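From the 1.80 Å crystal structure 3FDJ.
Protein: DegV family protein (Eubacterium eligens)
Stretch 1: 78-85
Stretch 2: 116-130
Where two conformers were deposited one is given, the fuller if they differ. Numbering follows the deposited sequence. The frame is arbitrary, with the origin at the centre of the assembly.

Stretch 1 78-85: IFVVTITA
Stretch 2, residues 116-130: KSTGPQMRIILEQLQ

A single hydrogen bond joins the backbones of the two stretches, and it lies at one end of a contact made mostly by apolar side chains: T84 N donates to S117 O at 2.9 Å, with an N-H...O angle of 161°. The same carbonyl also receives a CA-H...O contact from I83 CA, 3.5 Å from S117 O. Here the chains come closest, with CA atoms 4.1 Å apart for T84 and K116 and 5.0 Å for I83 and T118.

From this junction the elements separate. Strand 78-82, extended with phi/psi near -115/130 over F79 to V81, runs nearly antiparallel to helix 120-130, at 166° between N-to-C directions and 9.0 Å between axes at closest approach. The register continues from V81 with M122 (CA-CA 6.7 Å) to F79 with L129 (8.2 Å), with side chains filling the gap. Strand alternation sends F79 and V81 toward the helix, whereas V80 and T82 point away.

V81 (chi1 t) is the hub, with the largest area covered by the other stretch. Its CG2 lies 3.7 Å from L126 CD2, 3.9 Å from I125 CG2 and 3.9 Å from L129 CD1, so one methyl fits among three helix side chains. I125, L126 and L129 all adopt chi1 m, chi2 t; L126 starts sideways, but its end reaches inward. V81 CG1 lies 4.0 Å from CE of M122, a selenomethionine with rotamer m, t, p. That methyl also packs against the strand backbone, with M122 CE 3.4 Å from V81 O and 3.6 Å from T82 C, while M122 SE is 4.2 Å from I83 CB.

Farther along, F79 (chi1 m, chi2 -78°) offers a ring face to L129: CD2 of L129 sits 4.2 Å from the centroid of the F79 ring, 12° off its normal, a CH-pi contact. The other methyl, L129 CD1, is 3.9 Å from F79 CB, so the leucine spans both ring and stem.

I83 (t, t) extends CD1 to 3.5 Å from T118 OG1, a van der Waals contact beside the start of the helix. G119, the N-cap residue, has phi/psi 50/-121; its positive phi favours glycine, and an ideal CB would clash with P120 CD. The helix then follows regular i to i-4 bonds, beginning with R123 N to G119 O at 3.0 Å. S117 (chi1 t) ties the preceding loop to the first turn, its OG donating to Q121 OE1 at 2.7 Å. R123 NE and E127 OE2, 2.9 Å apart, form a salt bridge one turn apart, clear of the strand.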

# COMPACT_ATOMS: atom_id res chain seq x y z
N ILE A 78 -17.95 10.31 -0.08
CA ILE A 78 -16.51 10.11 -0.05
C ILE A 78 -16.17 8.73 0.51
O ILE A 78 -16.73 8.31 1.54
CB ILE A 78 -15.81 11.17 0.83
CG1 ILE A 78 -16.18 12.60 0.39
CG2 ILE A 78 -14.25 10.97 0.85
CD1 ILE A 78 -15.56 13.70 1.28
N PHE A 79 -15.26 8.05 -0.18
CA PHE A 79 -14.63 6.85 0.34
C PHE A 79 -13.17 7.20 0.59
O PHE A 79 -12.50 7.79 -0.27
CB PHE A 79 -14.75 5.65 -0.63
CG PHE A 79 -16.13 5.09 -0.71
CD1 PHE A 79 -16.63 4.26 0.30
CD2 PHE A 79 -16.95 5.39 -1.78
CE1 PHE A 79 -17.91 3.75 0.21
CE2 PHE A 79 -18.26 4.90 -1.85
CZ PHE A 79 -18.74 4.09 -0.85
N VAL A 80 -12.69 6.83 1.77
CA VAL A 80 -11.31 7.07 2.17
C VAL A 80 -10.65 5.74 2.42
O VAL A 80 -11.15 4.95 3.24
CB VAL A 80 -11.24 7.91 3.46
CG1 VAL A 80 -9.78 8.30 3.75
CG2 VAL A 80 -12.13 9.17 3.36
N VAL A 81 -9.53 5.45 1.74
CA VAL A 81 -8.81 4.19 1.97
C VAL A 81 -7.52 4.49 2.73
O VAL A 81 -6.78 5.40 2.36
CB VAL A 81 -8.51 3.47 0.64
CG1 VAL A 81 -7.78 2.12 0.89
CG2 VAL A 81 -9.83 3.24 -0.14
N THR A 82 -7.29 3.78 3.82
CA THR A 82 -6.10 4.01 4.63
C THR A 82 -5.23 2.76 4.73
O THR A 82 -5.69 1.65 4.58
CB THR A 82 -6.40 4.50 6.08
OG1 THR A 82 -6.89 3.42 6.89
CG2 THR A 82 -7.44 5.68 6.11
N ILE A 83 -3.96 2.99 4.99
CA ILE A 83 -3.02 1.95 5.38
C ILE A 83 -3.51 1.31 6.69
O ILE A 83 -4.22 1.95 7.48
CB ILE A 83 -1.60 2.56 5.50
CG1 ILE A 83 -0.53 1.53 5.95
CG2 ILE A 83 -1.63 3.74 6.42
CD1 ILE A 83 0.89 2.01 5.65
N THR A 84 -3.17 0.04 6.87
CA THR A 84 -3.60 -0.74 8.01
C THR A 84 -3.57 -0.01 9.36
O THR A 84 -2.55 0.58 9.79
CB THR A 84 -2.78 -2.05 8.11
OG1 THR A 84 -3.17 -2.74 9.30
CG2 THR A 84 -1.27 -1.78 8.12
N ALA A 85 -4.70 -0.09 10.05
CA ALA A 85 -4.80 0.42 11.40
C ALA A 85 -3.94 -0.41 12.35
O ALA A 85 -3.65 0.00 13.46
CB ALA A 85 -6.26 0.39 11.85
N LYS A 116 -6.39 -2.81 5.97
CA LYS A 116 -5.71 -3.94 6.60
C LYS A 116 -4.43 -4.30 5.83
O LYS A 116 -3.89 -5.39 5.95
CB LYS A 116 -6.63 -5.14 6.70
CG LYS A 116 -8.00 -4.87 7.31
CD LYS A 116 -8.75 -6.20 7.39
CE LYS A 116 -10.20 -6.06 7.76
NZ LYS A 116 -10.76 -7.44 7.96
N SER A 117 -3.91 -3.34 5.07
CA SER A 117 -2.76 -3.58 4.24
C SER A 117 -2.08 -2.27 3.83
O SER A 117 -2.04 -1.32 4.61
CB SER A 117 -3.23 -4.39 3.02
OG SER A 117 -2.12 -4.92 2.29
N THR A 118 -1.51 -2.25 2.63
CA THR A 118 -0.75 -1.10 2.13
C THR A 118 -0.60 -1.24 0.63
O THR A 118 -0.91 -2.29 0.05
CB THR A 118 0.64 -1.03 2.79
OG1 THR A 118 1.18 0.29 2.60
CG2 THR A 118 1.59 -2.11 2.23
N GLY A 119 -0.10 -0.17 0.01
CA GLY A 119 0.38 -0.20 -1.36
C GLY A 119 -0.58 -0.81 -2.34
O GLY A 119 -1.71 -0.33 -2.49
N PRO A 120 -0.14 -1.88 -3.04
CA PRO A 120 -0.97 -2.38 -4.12
C PRO A 120 -2.32 -2.92 -3.70
O PRO A 120 -3.23 -2.96 -4.52
CB PRO A 120 -0.10 -3.47 -4.77
CG PRO A 120 0.87 -3.85 -3.74
CD PRO A 120 1.15 -2.56 -3.00
N GLN A 121 -2.46 -3.35 -2.45
CA GLN A 121 -3.78 -3.78 -1.97
C GLN A 121 -4.73 -2.58 -1.83
O GLN A 121 -5.92 -2.68 -2.19
CB GLN A 121 -3.65 -4.61 -0.68
CG GLN A 121 -4.95 -5.35 -0.24
CD GLN A 121 -4.70 -6.62 0.59
OE1 GLN A 121 -3.62 -6.81 1.15
NE2 GLN A 121 -5.73 -7.45 0.74
N MSE A 122 -4.21 -1.46 -1.35
CA MSE A 122 -4.97 -0.19 -1.32
C MSE A 122 -5.34 0.20 -2.75
O MSE A 122 -6.48 0.58 -3.01
CB MSE A 122 -4.17 0.95 -0.65
CG MSE A 122 -3.88 0.70 0.81
SE MSE A 122 -2.77 2.08 1.54
CE MSE A 122 -4.05 3.60 1.38
N ARG A 123 -4.40 0.06 -3.69
CA ARG A 123 -4.71 0.33 -5.10
C ARG A 123 -5.85 -0.53 -5.63
O ARG A 123 -6.76 -0.01 -6.28
CB ARG A 123 -3.48 0.21 -6.00
CG ARG A 123 -3.79 0.58 -7.40
CD ARG A 123 -2.57 0.63 -8.27
NE ARG A 123 -2.98 0.98 -9.61
CZ ARG A 123 -2.20 1.54 -10.53
NH1 ARG A 123 -0.91 1.81 -10.28
NH2 ARG A 123 -2.73 1.85 -11.71
N ILE A 124 -5.81 -1.84 -5.35
CA ILE A 124 -6.87 -2.75 -5.79
C ILE A 124 -8.24 -2.34 -5.20
O ILE A 124 -9.26 -2.39 -5.88
CB ILE A 124 -6.50 -4.22 -5.50
CG1 ILE A 124 -5.46 -4.68 -6.52
CG2 ILE A 124 -7.72 -5.14 -5.57
CD1 ILE A 124 -5.03 -6.16 -6.43
N ILE A 125 -8.26 -1.97 -3.93
CA ILE A 125 -9.49 -1.48 -3.31
C ILE A 125 -10.02 -0.23 -4.05
O ILE A 125 -11.18 -0.17 -4.43
CB ILE A 125 -9.28 -1.22 -1.81
CG1 ILE A 125 -9.02 -2.54 -1.09
CG2 ILE A 125 -10.50 -0.50 -1.20
CD1 ILE A 125 -8.47 -2.41 0.34
N LEU A 126 -9.14 0.73 -4.27
CA LEU A 126 -9.51 1.98 -4.96
C LEU A 126 -10.06 1.69 -6.35
O LEU A 126 -11.08 2.28 -6.74
CB LEU A 126 -8.31 2.91 -5.05
CG LEU A 126 -7.93 3.57 -3.75
CD1 LEU A 126 -6.50 4.09 -3.82
CD2 LEU A 126 -8.91 4.72 -3.44
N GLU A 127 -9.42 0.77 -7.07
CA GLU A 127 -9.90 0.41 -8.39
C GLU A 127 -11.27 -0.27 -8.38
O GLU A 127 -12.04 -0.13 -9.32
CB GLU A 127 -8.89 -0.44 -9.14
CG GLU A 127 -7.60 0.31 -9.51
CD GLU A 127 -6.65 -0.57 -10.29
OE1 GLU A 127 -7.15 -1.46 -11.02
OE2 GLU A 127 -5.42 -0.37 -10.20
N GLN A 128 -11.54 -1.05 -7.34
CA GLN A 128 -12.83 -1.69 -7.23
C GLN A 128 -13.93 -0.69 -6.89
O GLN A 128 -15.05 -0.81 -7.40
CB GLN A 128 -12.81 -2.85 -6.23
CG GLN A 128 -14.09 -3.66 -6.23
CD GLN A 128 -14.37 -4.41 -7.52
OE1 GLN A 128 -13.49 -4.60 -8.38
NE2 GLN A 128 -15.61 -4.82 -7.68
N LEU A 129 -13.61 0.29 -6.05
CA LEU A 129 -14.52 1.38 -5.73
C LEU A 129 -14.85 2.11 -7.04
O LEU A 129 -16.04 2.36 -7.34
CB LEU A 129 -13.92 2.33 -4.71
CG LEU A 129 -13.81 1.80 -3.28
CD1 LEU A 129 -12.92 2.74 -2.44
CD2 LEU A 129 -15.22 1.57 -2.69
N GLN A 130 -13.81 2.39 -7.83
CA GLN A 130 -14.01 3.05 -9.10
C GLN A 130 -14.92 2.25 -10.02
O GLN A 130 -15.88 2.80 -10.59
CB GLN A 130 -12.67 3.29 -9.80
CG GLN A 130 -12.83 3.74 -11.25
CD GLN A 130 -11.51 4.08 -11.89
OE1 GLN A 130 -10.45 3.82 -11.31
NE2 GLN A 130 -11.56 4.69 -13.06